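Local atomic coordinates of cupin type-2 domain-containing protein (Neisseria meningitidis, PDB entry 2I45), a protein that is of unknown function but has the cupin fold, a small beta barrel shared by many metal-dependent enzymes and small-molecule-binding proteins. Residues L37-W42 with S84-S89; K50-V55 with L95-L100; G57-D62 with N91-V96. All blocks are in the same frame, centred on the assembly; numbering follows the deposited sequence.

Interaction 2 is the core contact of the three, a regular antiparallel strand pair in which four backbone bonds join the strands, with mostly buried apolar side chains on both faces. Interaction 3 uses the first part of the same strand, 92-99, but joins it to the three-stranded sheet through sulfur, selenium and methyl contacts, partly buried. Interaction 1 lies at the surface, where a loop meets strand 85-89 through backbone bonding at Gly38, a water and a Trp-Arg contact. Interactions 1 and 3 touch, because Asp62 of strand 59-63 forms salt bridges with Arg86 and Arg88; interactions 2 and 3 share Leu95 and Val96. Apolar packing thus gives way to charge and water toward the barrel's outside.

Interaction 1. Residues L37-W42 with S84-S89; sequences LGDYGW and SHRPRS
Where the loop after strand 29-37 runs against strand 85-89, at the surface of the cupin barrel, Trp42 packs on Arg86. CB of Arg86 sits over the ring face, 3.8 Å from the centroid of the six-membered ring, a CH-pi contact. The guanidinium comes back toward the indole at 47° to its plane, with Trp42 CZ2 over the guanidinium centre. Trp42 also meets Ser84 obliquely, CE3 lying 3.3 Å from OG. Arg86 NE and Arg88 NH1 both form salt bridges with Asp62 on strand 59-63, which ties both arginines to the adjacent strand of their sheet. The strand starts at His85, probably the histidine of the second conserved cupin sequence motif. At its other end Ser89 N donates to Gly38 O (3.0 Å), with the chain turning a corner at Gly38. Between these ends the loop draws away from the strand, and a water links the two backbones: it accepts from Tyr40 N (2.6 Å) and donates to Gly41 O (2.7 Å) and Pro87 O (2.8 Å). Asp39 forms an Asx turn here, its OD2 taking Gly41 N on the anti lone pair at 3.2 Å.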
ATOM      1  N   LEU B  37     -14.144  13.435   2.590  1.00 48.07           N
ATOM      2  CA  LEU B  37     -15.568  13.622   2.389  1.00 46.08           C
ATOM      3  C   LEU B  37     -15.740  14.868   1.492  1.00 46.21           C
ATOM      4  O   LEU B  37     -14.923  15.778   1.571  1.00 45.00           O
ATOM      5  CB  LEU B  37     -16.256  13.790   3.724  1.00 44.46           C
ATOM      6  CG  LEU B  37     -17.796  13.695   3.667  1.00 43.26           C
ATOM      7  CD1 LEU B  37     -18.289  12.469   2.942  1.00 40.35           C
ATOM      8  CD2 LEU B  37     -18.422  13.696   5.043  1.00 38.71           C
ATOM      9  N   GLY B  38     -16.757  14.884   0.623  1.00 46.46           N
ATOM     10  CA  GLY B  38     -16.888  15.921  -0.444  1.00 46.89           C
ATOM     11  C   GLY B  38     -15.563  16.176  -1.148  1.00 47.50           C
ATOM     12  O   GLY B  38     -14.876  15.230  -1.460  1.00 47.60           O
ATOM     13  N   ASP B  39     -15.168  17.440  -1.356  1.00 47.98           N
ATOM     14  CA  ASP B  39     -13.803  17.746  -1.791  1.00 48.02           C
ATOM     15  C   ASP B  39     -13.319  19.103  -1.367  1.00 48.39           C
ATOM     16  O   ASP B  39     -14.066  19.908  -0.799  1.00 47.94           O
ATOM     17  CB  ASP B  39     -13.704  17.714  -3.308  1.00 49.05           C
ATOM     18  CG  ASP B  39     -14.707  18.678  -3.963  1.00 51.07           C
ATOM     19  OD1 ASP B  39     -15.915  18.286  -4.079  1.00 53.29           O
ATOM     20  OD2 ASP B  39     -14.292  19.796  -4.335  1.00 45.98           O
ATOM     21  N   TYR B  40     -12.046  19.375  -1.676  1.00 48.47           N
ATOM     22  CA  TYR B  40     -11.464  20.659  -1.349  1.00 48.19           C
ATOM     23  C   TYR B  40     -10.818  21.248  -2.536  1.00 47.10           C
ATOM     24  O   TYR B  40      -9.827  21.954  -2.387  1.00 46.53           O
ATOM     25  CB  TYR B  40     -10.414  20.559  -0.237  1.00 49.37           C
ATOM     26  CG  TYR B  40     -10.983  20.845   1.123  1.00 52.24           C
ATOM     27  CD1 TYR B  40     -11.728  19.849   1.781  1.00 53.20           C
ATOM     28  CD2 TYR B  40     -10.845  22.100   1.749  1.00 53.17           C
ATOM     29  CE1 TYR B  40     -12.289  20.027   3.005  1.00 48.71           C
ATOM     30  CE2 TYR B  40     -11.430  22.293   3.041  1.00 54.40           C
ATOM     31  CZ  TYR B  40     -12.153  21.207   3.631  1.00 52.67           C
ATOM     32  OH  TYR B  40     -12.767  21.217   4.860  1.00 55.04           O
ATOM     33  N   GLY B  41     -11.337  20.927  -3.709  1.00 45.85           N
ATOM     34  CA  GLY B  41     -10.784  21.479  -4.933  1.00 45.81           C
ATOM     35  C   GLY B  41      -9.549  20.767  -5.479  1.00 46.92           C
ATOM     36  O   GLY B  41      -9.333  19.581  -5.226  1.00 46.17           O
ATOM     37  N   TRP B  42      -8.766  21.489  -6.294  1.00 46.93           N
ATOM     38  CA  TRP B  42      -7.714  20.866  -7.037  1.00 46.55           C
ATOM     39  C   TRP B  42      -6.469  20.960  -6.197  1.00 48.58           C
ATOM     40  O   TRP B  42      -6.286  21.935  -5.530  1.00 48.71           O
ATOM     41  CB  TRP B  42      -7.553  21.557  -8.411  1.00 45.16           C
ATOM     42  CG  TRP B  42      -8.714  21.307  -9.315  1.00 40.16           C
ATOM     43  CD1 TRP B  42      -9.870  21.963  -9.307  1.00 38.65           C
ATOM     44  CD2 TRP B  42      -8.823  20.285 -10.309  1.00 38.04           C
ATOM     45  NE1 TRP B  42     -10.750  21.407 -10.210  1.00 39.93           N
ATOM     46  CE2 TRP B  42     -10.127  20.378 -10.854  1.00 40.36           C
ATOM     47  CE3 TRP B  42      -7.947  19.274 -10.782  1.00 35.26           C
ATOM     48  CZ2 TRP B  42     -10.594  19.518 -11.885  1.00 41.37           C
ATOM     49  CZ3 TRP B  42      -8.385  18.430 -11.801  1.00 39.31           C
ATOM     50  CH2 TRP B  42      -9.710  18.542 -12.334  1.00 41.28           C
ATOM     51  N   SER B  84      -2.185  18.012 -11.777  1.00 49.31           N
ATOM     52  CA  SER B  84      -3.200  18.594 -10.931  1.00 48.71           C
ATOM     53  C   SER B  84      -4.421  17.681 -10.913  1.00 48.64           C
ATOM     54  O   SER B  84      -4.850  17.236 -11.965  1.00 48.98           O
ATOM     55  CB  SER B  84      -3.528  19.964 -11.478  1.00 49.70           C
ATOM     56  OG  SER B  84      -4.931  20.244 -11.522  1.00 51.73           O
ATOM     57  N   HIS B  85      -4.955  17.388  -9.723  1.00 47.28           N
ATOM     58  CA  HIS B  85      -6.040  16.478  -9.580  1.00 46.34           C
ATOM     59  C   HIS B  85      -6.879  16.920  -8.429  1.00 46.61           C
ATOM     60  O   HIS B  85      -6.469  17.701  -7.564  1.00 46.24           O
ATOM     61  CB  HIS B  85      -5.534  15.091  -9.245  1.00 47.17           C
ATOM     62  CG  HIS B  85      -4.655  15.056  -8.028  1.00 48.41           C
ATOM     63  ND1 HIS B  85      -3.355  15.534  -8.035  1.00 51.83           N
ATOM     64  CD2 HIS B  85      -4.891  14.632  -6.762  1.00 44.43           C
ATOM     65  CE1 HIS B  85      -2.829  15.391  -6.829  1.00 46.58           C
ATOM     66  NE2 HIS B  85      -3.745  14.859  -6.042  1.00 41.04           N
ATOM     67  N   ARG B  86      -8.081  16.384  -8.420  1.00 46.50           N
ATOM     68  CA  ARG B  86      -9.063  16.766  -7.453  1.00 46.63           C
ATOM     69  C   ARG B  86      -9.559  15.512  -6.738  1.00 46.92           C
ATOM     70  O   ARG B  86     -10.447  14.830  -7.220  1.00 47.91           O
ATOM     71  CB  ARG B  86     -10.204  17.577  -8.078  1.00 46.35           C
ATOM     72  CG  ARG B  86     -11.507  17.504  -7.255  1.00 47.21           C
ATOM     73  CD  ARG B  86     -12.656  18.397  -7.746  1.00 45.14           C
ATOM     74  NE  ARG B  86     -13.109  18.045  -9.083  1.00 39.52           N
ATOM     75  CZ  ARG B  86     -13.636  18.937  -9.917  1.00 42.37           C
ATOM     76  NH1 ARG B  86     -13.818  20.226  -9.535  1.00 37.70           N
ATOM     77  NH2 ARG B  86     -13.959  18.560 -11.145  1.00 36.91           N
ATOM     78  N   PRO B  87      -8.968  15.205  -5.588  1.00 46.38           N
ATOM     79  CA  PRO B  87      -9.339  14.041  -4.792  1.00 46.37           C
ATOM     80  C   PRO B  87     -10.676  14.270  -4.158  1.00 46.54           C
ATOM     81  O   PRO B  87     -10.936  15.383  -3.800  1.00 47.65           O
ATOM     82  CB  PRO B  87      -8.286  14.034  -3.688  1.00 46.19           C
ATOM     83  CG  PRO B  87      -7.645  15.382  -3.672  1.00 45.62           C
ATOM     84  CD  PRO B  87      -7.869  16.001  -5.009  1.00 46.40           C
ATOM     85  N   ARG B  88     -11.484  13.246  -3.912  1.00 46.52           N
ATOM     86  CA  ARG B  88     -12.838  13.524  -3.497  1.00 46.34           C
ATOM     87  C   ARG B  88     -13.662  12.249  -3.133  1.00 46.30           C
ATOM     88  O   ARG B  88     -13.330  11.150  -3.599  1.00 47.80           O
ATOM     89  CB  ARG B  88     -13.396  14.236  -4.674  1.00 47.24           C
ATOM     90  CG  ARG B  88     -14.858  14.251  -4.796  1.00 50.92           C
ATOM     91  CD  ARG B  88     -15.364  13.340  -5.888  1.00 51.59           C
ATOM     92  NE  ARG B  88     -14.935  13.575  -7.266  1.00 48.21           N
ATOM     93  CZ  ARG B  88     -15.477  12.860  -8.260  1.00 47.08           C
ATOM     94  NH1 ARG B  88     -15.051  12.970  -9.497  1.00 45.99           N
ATOM     95  NH2 ARG B  88     -16.436  11.972  -7.989  1.00 41.56           N
ATOM     96  N   SER B  89     -14.699  12.357  -2.301  1.00 43.97           N
ATOM     97  CA  SER B  89     -15.390  11.166  -1.815  1.00 43.09           C
ATOM     98  C   SER B  89     -16.882  11.382  -1.496  1.00 42.87           C
ATOM     99  O   SER B  89     -17.249  12.184  -0.650  1.00 42.25           O
ATOM    100  CB  SER B  89     -14.700  10.626  -0.570  1.00 43.46           C
ATOM    101  OG  SER B  89     -15.396   9.500  -0.063  1.00 42.47           O
TER
HETATM  102  O   HOH W   1     -10.439  18.067  -3.304  1.00 42.25           O

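Interaction 2. Residues K50-V55 with L95-L100; sequences KVLFAV and LVLIEL
Phe53 N gives its hydrogen to Val96 O at 2.8 Å, and Val96 N returns a bond to Phe53 O at 3.0 Å. Two residues along, Val51 and Ile98 repeat the exchange: Ile98 N to Val51 O is 2.9 Å, Val51 N to Ile98 O 3.1 Å. These are the hydrogen-bonded pairs of an antiparallel ladder whose strand axes run at 160°, with Leu52 and Leu97 the non-hydrogen-bonded pair between them. Phe53 O carries a second, weak bond from Val55 N, because the chain makes an inverse gamma turn centred on Ala54.

Leu52 works against both leucines on its own face of the sheet. Its CB meets Leu95 CD1 at 3.5 Å, and the CD2 branch lies alongside Leu97, 3.8 Å from its CG. Leu97 turns its CD2 methyl to Lys50, where it touches the lysine's aliphatic chain, 3.7 Å from CG, the two side chains pointing the same way. The opposite face carries Val51, Phe53, Val96 and Ile98. At the end of this face Val55 CG2 meets Val96 CG2 at 3.6 Å, the two side chains crossing at a slant.

The Leu52 and Leu95 side faces the barrel interior and meets Met59 of strand 59-63. On the Phe53 side, Leu8 of helix 8-13 packs on Phe53 and Val96, and the ring of Phe53 meets Phe53 of the second subunit, so this face lines the dimer interface. In the five-stranded sheet the pair lies between strand 29-37, next to 92-99, and strand 75-79, next to 50-56.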
ATOM      1  N   LYS B  50       2.574   9.406  -5.688  1.00 49.58           N
ATOM      2  CA  LYS B  50       1.863   8.933  -4.493  1.00 50.25           C
ATOM      3  C   LYS B  50       1.021   7.720  -4.844  1.00 48.50           C
ATOM      4  O   LYS B  50       0.402   7.668  -5.919  1.00 47.87           O
ATOM      5  CB  LYS B  50       0.984  10.051  -3.886  1.00 49.67           C
ATOM      6  CG  LYS B  50       1.768  11.345  -3.397  1.00 53.61           C
ATOM      7  CD  LYS B  50       0.970  12.731  -3.701  1.00 55.02           C
ATOM      8  CE  LYS B  50       1.539  13.525  -5.020  1.00 59.45           C
ATOM      9  NZ  LYS B  50       1.139  14.969  -5.167  1.00 53.73           N
ATOM     10  N   VAL B  51       0.998   6.719  -3.965  1.00 47.38           N
ATOM     11  CA  VAL B  51       0.189   5.565  -4.224  1.00 45.37           C
ATOM     12  C   VAL B  51      -0.949   5.853  -3.308  1.00 46.13           C
ATOM     13  O   VAL B  51      -0.706   6.471  -2.302  1.00 46.84           O
ATOM     14  CB  VAL B  51       0.874   4.289  -3.812  1.00 46.25           C
ATOM     15  CG1 VAL B  51      -0.122   3.124  -3.918  1.00 44.35           C
ATOM     16  CG2 VAL B  51       2.197   4.043  -4.671  1.00 43.82           C
ATOM     17  N   LEU B  52      -2.181   5.451  -3.660  1.00 45.64           N
ATOM     18  CA  LEU B  52      -3.357   5.758  -2.880  1.00 45.08           C
ATOM     19  C   LEU B  52      -4.054   4.475  -2.640  1.00 46.46           C
ATOM     20  O   LEU B  52      -4.273   3.693  -3.568  1.00 46.10           O
ATOM     21  CB  LEU B  52      -4.353   6.651  -3.641  1.00 45.98           C
ATOM     22  CG  LEU B  52      -4.203   8.069  -4.284  1.00 44.87           C
ATOM     23  CD1 LEU B  52      -5.363   9.035  -3.855  1.00 37.65           C
ATOM     24  CD2 LEU B  52      -2.875   8.687  -4.026  1.00 40.51           C
ATOM     25  N   PHE B  53      -4.442   4.211  -1.401  1.00 46.74           N
ATOM     26  CA  PHE B  53      -5.058   2.954  -1.201  1.00 46.75           C
ATOM     27  C   PHE B  53      -6.345   3.172  -0.405  1.00 47.79           C
ATOM     28  O   PHE B  53      -6.340   3.802   0.644  1.00 48.88           O
ATOM     29  CB  PHE B  53      -4.053   1.939  -0.625  1.00 45.87           C
ATOM     30  CG  PHE B  53      -4.699   0.695  -0.038  1.00 44.87           C
ATOM     31  CD1 PHE B  53      -5.547  -0.092  -0.795  1.00 45.10           C
ATOM     32  CD2 PHE B  53      -4.430   0.313   1.273  1.00 44.10           C
ATOM     33  CE1 PHE B  53      -6.167  -1.263  -0.275  1.00 42.61           C
ATOM     34  CE2 PHE B  53      -5.028  -0.814   1.819  1.00 45.58           C
ATOM     35  CZ  PHE B  53      -5.929  -1.623   1.032  1.00 41.62           C
ATOM     36  N   ALA B  54      -7.457   2.679  -0.934  1.00 47.71           N
ATOM     37  CA  ALA B  54      -8.726   3.038  -0.359  1.00 46.68           C
ATOM     38  C   ALA B  54      -8.969   1.995   0.617  1.00 46.16           C
ATOM     39  O   ALA B  54      -9.582   0.908   0.282  1.00 47.27           O
ATOM     40  CB  ALA B  54      -9.801   3.026  -1.372  1.00 47.67           C
ATOM     41  N   VAL B  55      -8.483   2.299   1.820  1.00 44.49           N
ATOM     42  CA  VAL B  55      -8.598   1.355   2.945  1.00 44.53           C
ATOM     43  C   VAL B  55     -10.047   1.068   3.250  1.00 44.65           C
ATOM     44  O   VAL B  55     -10.431  -0.068   3.284  1.00 43.37           O
ATOM     45  CB  VAL B  55      -7.898   1.781   4.250  1.00 43.67           C
ATOM     46  CG1 VAL B  55      -8.050   0.700   5.260  1.00 40.84           C
ATOM     47  CG2 VAL B  55      -6.394   2.086   4.011  1.00 45.93           C
ATOM     48  N   LEU B  95      -8.024   6.544   3.629  1.00 49.51           N
ATOM     49  CA  LEU B  95      -7.071   6.371   2.562  1.00 48.98           C
ATOM     50  C   LEU B  95      -5.625   6.482   3.016  1.00 49.76           C
ATOM     51  O   LEU B  95      -5.278   7.415   3.735  1.00 49.38           O
ATOM     52  CB  LEU B  95      -7.338   7.475   1.538  1.00 49.01           C
ATOM     53  CG  LEU B  95      -6.187   8.091   0.693  1.00 48.88           C
ATOM     54  CD1 LEU B  95      -5.825   7.241  -0.519  1.00 43.70           C
ATOM     55  CD2 LEU B  95      -6.562   9.443   0.141  1.00 47.06           C
ATOM     56  N   VAL B  96      -4.777   5.569   2.545  1.00 50.45           N
ATOM     57  CA  VAL B  96      -3.349   5.713   2.727  1.00 51.39           C
ATOM     58  C   VAL B  96      -2.680   6.252   1.483  1.00 52.46           C
ATOM     59  O   VAL B  96      -2.833   5.707   0.376  1.00 52.57           O
ATOM     60  CB  VAL B  96      -2.639   4.393   3.060  1.00 51.57           C
ATOM     61  CG1 VAL B  96      -1.136   4.694   3.310  1.00 50.92           C
ATOM     62  CG2 VAL B  96      -3.262   3.749   4.228  1.00 49.35           C
ATOM     63  N   LEU B  97      -1.934   7.317   1.667  1.00 52.74           N
ATOM     64  CA  LEU B  97      -0.993   7.718   0.644  1.00 54.44           C
ATOM     65  C   LEU B  97       0.396   7.222   0.955  1.00 54.23           C
ATOM     66  O   LEU B  97       0.760   7.206   2.132  1.00 54.78           O
ATOM     67  CB  LEU B  97      -0.913   9.238   0.565  1.00 54.82           C
ATOM     68  CG  LEU B  97      -1.692   9.879  -0.582  1.00 57.84           C
ATOM     69  CD1 LEU B  97      -3.147  10.090  -0.182  1.00 59.46           C
ATOM     70  CD2 LEU B  97      -1.036  11.194  -1.027  1.00 57.39           C
ATOM     71  N   ILE B  98       1.180   6.886  -0.080  1.00 53.33           N
ATOM     72  CA  ILE B  98       2.566   6.464   0.102  1.00 53.54           C
ATOM     73  C   ILE B  98       3.567   7.207  -0.814  1.00 54.17           C
ATOM     74  O   ILE B  98       3.332   7.380  -1.994  1.00 53.68           O
ATOM     75  CB  ILE B  98       2.728   4.917  -0.089  1.00 52.90           C
ATOM     76  CG1 ILE B  98       1.875   4.175   0.911  1.00 55.44           C
ATOM     77  CG2 ILE B  98       4.126   4.479   0.115  1.00 50.15           C
ATOM     78  CD1 ILE B  98       0.690   3.456   0.318  1.00 57.48           C
ATOM     79  N   GLU B  99       4.704   7.596  -0.275  1.00 55.59           N
ATOM     80  CA  GLU B  99       5.728   8.185  -1.085  1.00 58.10           C
ATOM     81  C   GLU B  99       7.067   7.756  -0.595  1.00 57.96           C
ATOM     82  O   GLU B  99       7.142   7.309   0.524  1.00 57.91           O
ATOM     83  CB  GLU B  99       5.634   9.696  -1.002  1.00 58.63           C
ATOM     84  CG  GLU B  99       5.232  10.265   0.365  1.00 59.75           C
ATOM     85  CD  GLU B  99       5.212  11.818   0.337  1.00 61.25           C
ATOM     86  OE1 GLU B  99       6.336  12.449   0.249  1.00 54.70           O
ATOM     87  OE2 GLU B  99       4.054  12.359   0.380  1.00 62.86           O
ATOM     88  N   LEU B 100       8.088   7.844  -1.458  1.00 59.60           N
ATOM     89  CA  LEU B 100       9.519   7.935  -1.062  1.00 60.65           C
ATOM     90  C   LEU B 100       9.750   9.253  -0.254  1.00 61.02           C
ATOM     91  O   LEU B 100       8.841  10.117  -0.155  1.00 61.38           O
ATOM     92  CB  LEU B 100      10.487   7.841  -2.291  1.00 60.07           C
ATOM     93  CG  LEU B 100      12.018   7.690  -1.955  1.00 61.02           C
ATOM     94  CD1 LEU B 100      12.428   6.253  -1.589  1.00 63.47           C
ATOM     95  CD2 LEU B 100      13.091   8.305  -2.971  1.00 61.40           C
TER

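Interaction 3. Residues G57-D62 with N91-V96; sequences GDMAVD and NGCSLV
Gly57 and Cys93 bring their CA atoms to 4.5 Å, and from there the two backbones part, the 59-62 strand heading into another sheet without pairing with 92-96. Gly57, at a positive phi of 78°, turns the side that would carry a CB toward Gly92 O, which lies 3.7 Å from its CA.

Cys93 carries the side-chain contact. Its SG, anti to the backbone N (chi1 -173°), reaches into the angle between the segments, 3.6 Å from Gly57 O and 3.5 Å from Met59 CG, while its CB rests 3.5 Å from Asp58 O. That carbonyl is also the acceptor for Ser89 OG, the hydroxyl of the neighbouring strand 85-89. Met59 is modelled as selenomethionine, its CG held between the backbone N and the carbonyl carbon (chi1 58°), which keeps CG near the cysteine sulfur. Farther out the Met59 side chain crosses that of Leu95 at about a right angle, SE lying 3.8 Å from CD2 and 4.0 Å from CD1. Leu36 of strand 29-37 also touches Met59.

Asp58 turns away from this packing, and its OD1 takes the backbone N of Glu73. Such apolar filling between two facing antiparallel sheets is what the cupin barrel is built on; here the chain passes from one sheet to the other at Gly57, probably the glycine that ends the first conserved cupin motif.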
ATOM      1  N   GLY B  57     -14.262   2.498   2.454  1.00 44.06           N
ATOM      2  CA  GLY B  57     -15.073   3.397   1.620  1.00 43.69           C
ATOM      3  C   GLY B  57     -14.571   3.677   0.214  1.00 44.53           C
ATOM      4  O   GLY B  57     -13.441   3.356  -0.120  1.00 44.77           O
ATOM      5  N   ASP B  58     -15.383   4.319  -0.628  1.00 45.35           N
ATOM      6  CA  ASP B  58     -14.911   4.642  -2.006  1.00 46.21           C
ATOM      7  C   ASP B  58     -14.543   6.103  -2.223  1.00 45.41           C
ATOM      8  O   ASP B  58     -14.947   6.950  -1.494  1.00 45.56           O
ATOM      9  CB  ASP B  58     -15.916   4.170  -3.062  1.00 46.61           C
ATOM     10  CG  ASP B  58     -16.519   2.821  -2.707  1.00 50.80           C
ATOM     11  OD1 ASP B  58     -15.885   2.105  -1.900  1.00 54.67           O
ATOM     12  OD2 ASP B  58     -17.630   2.478  -3.193  1.00 55.06           O
HETATM   13  N   MSE B  59     -13.738   6.389  -3.217  1.00 45.43           N
HETATM   14  CA  MSE B  59     -13.386   7.746  -3.526  1.00 47.02           C
HETATM   15  C   MSE B  59     -13.173   7.857  -5.052  1.00 44.61           C
HETATM   16  O   MSE B  59     -13.244   6.864  -5.783  1.00 43.82           O
HETATM   17  CB  MSE B  59     -12.196   8.227  -2.667  1.00 44.64           C
HETATM   18  CG  MSE B  59     -10.980   7.429  -2.804  1.00 48.22           C
HETATM   19 SE   MSE B  59      -9.271   8.321  -2.255  1.00 60.50          SE
HETATM   20  CE  MSE B  59      -9.281   9.734  -3.557  1.00 55.41           C
ATOM     21  N   ALA B  60     -13.012   9.069  -5.551  1.00 44.40           N
ATOM     22  CA  ALA B  60     -12.579   9.281  -6.947  1.00 43.85           C
ATOM     23  C   ALA B  60     -11.476  10.332  -7.047  1.00 43.39           C
ATOM     24  O   ALA B  60     -11.218  11.057  -6.085  1.00 42.95           O
ATOM     25  CB  ALA B  60     -13.746   9.679  -7.846  1.00 41.82           C
ATOM     26  N   VAL B  61     -10.858  10.428  -8.214  1.00 43.30           N
ATOM     27  CA  VAL B  61      -9.908  11.488  -8.451  1.00 43.51           C
ATOM     28  C   VAL B  61     -10.158  11.986  -9.843  1.00 44.27           C
ATOM     29  O   VAL B  61     -10.066  11.211 -10.806  1.00 45.44           O
ATOM     30  CB  VAL B  61      -8.465  11.015  -8.345  1.00 43.53           C
ATOM     31  CG1 VAL B  61      -7.506  12.233  -8.558  1.00 45.55           C
ATOM     32  CG2 VAL B  61      -8.212  10.385  -7.007  1.00 39.13           C
ATOM     33  N   ASP B  62     -10.551  13.252  -9.948  1.00 44.06           N
ATOM     34  CA  ASP B  62     -10.557  13.976 -11.229  1.00 44.36           C
ATOM     35  C   ASP B  62      -9.148  14.437 -11.620  1.00 43.39           C
ATOM     36  O   ASP B  62      -8.400  14.919 -10.762  1.00 42.13           O
ATOM     37  CB  ASP B  62     -11.446  15.184 -11.080  1.00 44.10           C
ATOM     38  CG  ASP B  62     -12.871  14.800 -10.756  1.00 48.20           C
ATOM     39  OD1 ASP B  62     -13.295  13.708 -11.219  1.00 51.79           O
ATOM     40  OD2 ASP B  62     -13.578  15.590 -10.059  1.00 50.28           O
ATOM     41  N   ASN B  91     -19.414   9.408  -0.206  1.00 41.54           N
ATOM     42  CA  ASN B  91     -19.815   9.123   1.175  1.00 41.83           C
ATOM     43  C   ASN B  91     -18.696   8.938   2.208  1.00 42.89           C
ATOM     44  O   ASN B  91     -18.939   8.420   3.296  1.00 43.26           O
ATOM     45  CB  ASN B  91     -20.756   7.942   1.165  1.00 40.15           C
ATOM     46  CG  ASN B  91     -22.004   8.291   0.453  1.00 41.67           C
ATOM     47  OD1 ASN B  91     -22.784   9.101   0.955  1.00 40.47           O
ATOM     48  ND2 ASN B  91     -22.167   7.795  -0.760  1.00 41.75           N
ATOM     49  N   GLY B  92     -17.480   9.357   1.884  1.00 43.46           N
ATOM     50  CA  GLY B  92     -16.378   9.253   2.838  1.00 45.69           C
ATOM     51  C   GLY B  92     -15.432   8.080   2.607  1.00 46.95           C
ATOM     52  O   GLY B  92     -15.870   6.974   2.374  1.00 47.16           O
ATOM     53  N   CYS B  93     -14.134   8.336   2.706  1.00 48.26           N
ATOM     54  CA  CYS B  93     -13.122   7.357   2.406  1.00 49.46           C
ATOM     55  C   CYS B  93     -11.964   7.528   3.356  1.00 50.91           C
ATOM     56  O   CYS B  93     -11.451   8.682   3.520  1.00 51.50           O
ATOM     57  CB  CYS B  93     -12.530   7.617   1.016  1.00 48.79           C
ATOM     58  SG  CYS B  93     -11.389   6.305   0.464  1.00 49.53           S
ATOM     59  N   SER B  94     -11.506   6.397   3.920  1.00 50.40           N
ATOM     60  CA  SER B  94     -10.220   6.334   4.598  1.00 50.44           C
ATOM     61  C   SER B  94      -9.141   5.824   3.677  1.00 50.46           C
ATOM     62  O   SER B  94      -9.302   4.769   3.070  1.00 50.43           O
ATOM     63  CB  SER B  94     -10.322   5.427   5.794  1.00 50.23           C
ATOM     64  OG  SER B  94     -11.402   5.877   6.589  1.00 53.06           O
ATOM     65  N   LEU B  95      -8.024   6.544   3.629  1.00 49.51           N
ATOM     66  CA  LEU B  95      -7.071   6.371   2.562  1.00 48.98           C
ATOM     67  C   LEU B  95      -5.625   6.482   3.016  1.00 49.76           C
ATOM     68  O   LEU B  95      -5.278   7.415   3.735  1.00 49.38           O
ATOM     69  CB  LEU B  95      -7.338   7.475   1.538  1.00 49.01           C
ATOM     70  CG  LEU B  95      -6.187   8.091   0.693  1.00 48.88           C
ATOM     71  CD1 LEU B  95      -5.825   7.241  -0.519  1.00 43.70           C
ATOM     72  CD2 LEU B  95      -6.562   9.443   0.141  1.00 47.06           C
ATOM     73  N   VAL B  96      -4.777   5.569   2.545  1.00 50.45           N
ATOM     74  CA  VAL B  96      -3.349   5.713   2.727  1.00 51.39           C
ATOM     75  C   VAL B  96      -2.680   6.252   1.483  1.00 52.46           C
ATOM     76  O   VAL B  96      -2.833   5.707   0.376  1.00 52.57           O
ATOM     77  CB  VAL B  96      -2.639   4.393   3.060  1.00 51.57           C
ATOM     78  CG1 VAL B  96      -1.136   4.694   3.310  1.00 50.92           C
ATOM     79  CG2 VAL B  96      -3.262   3.749   4.228  1.00 49.35           C
TER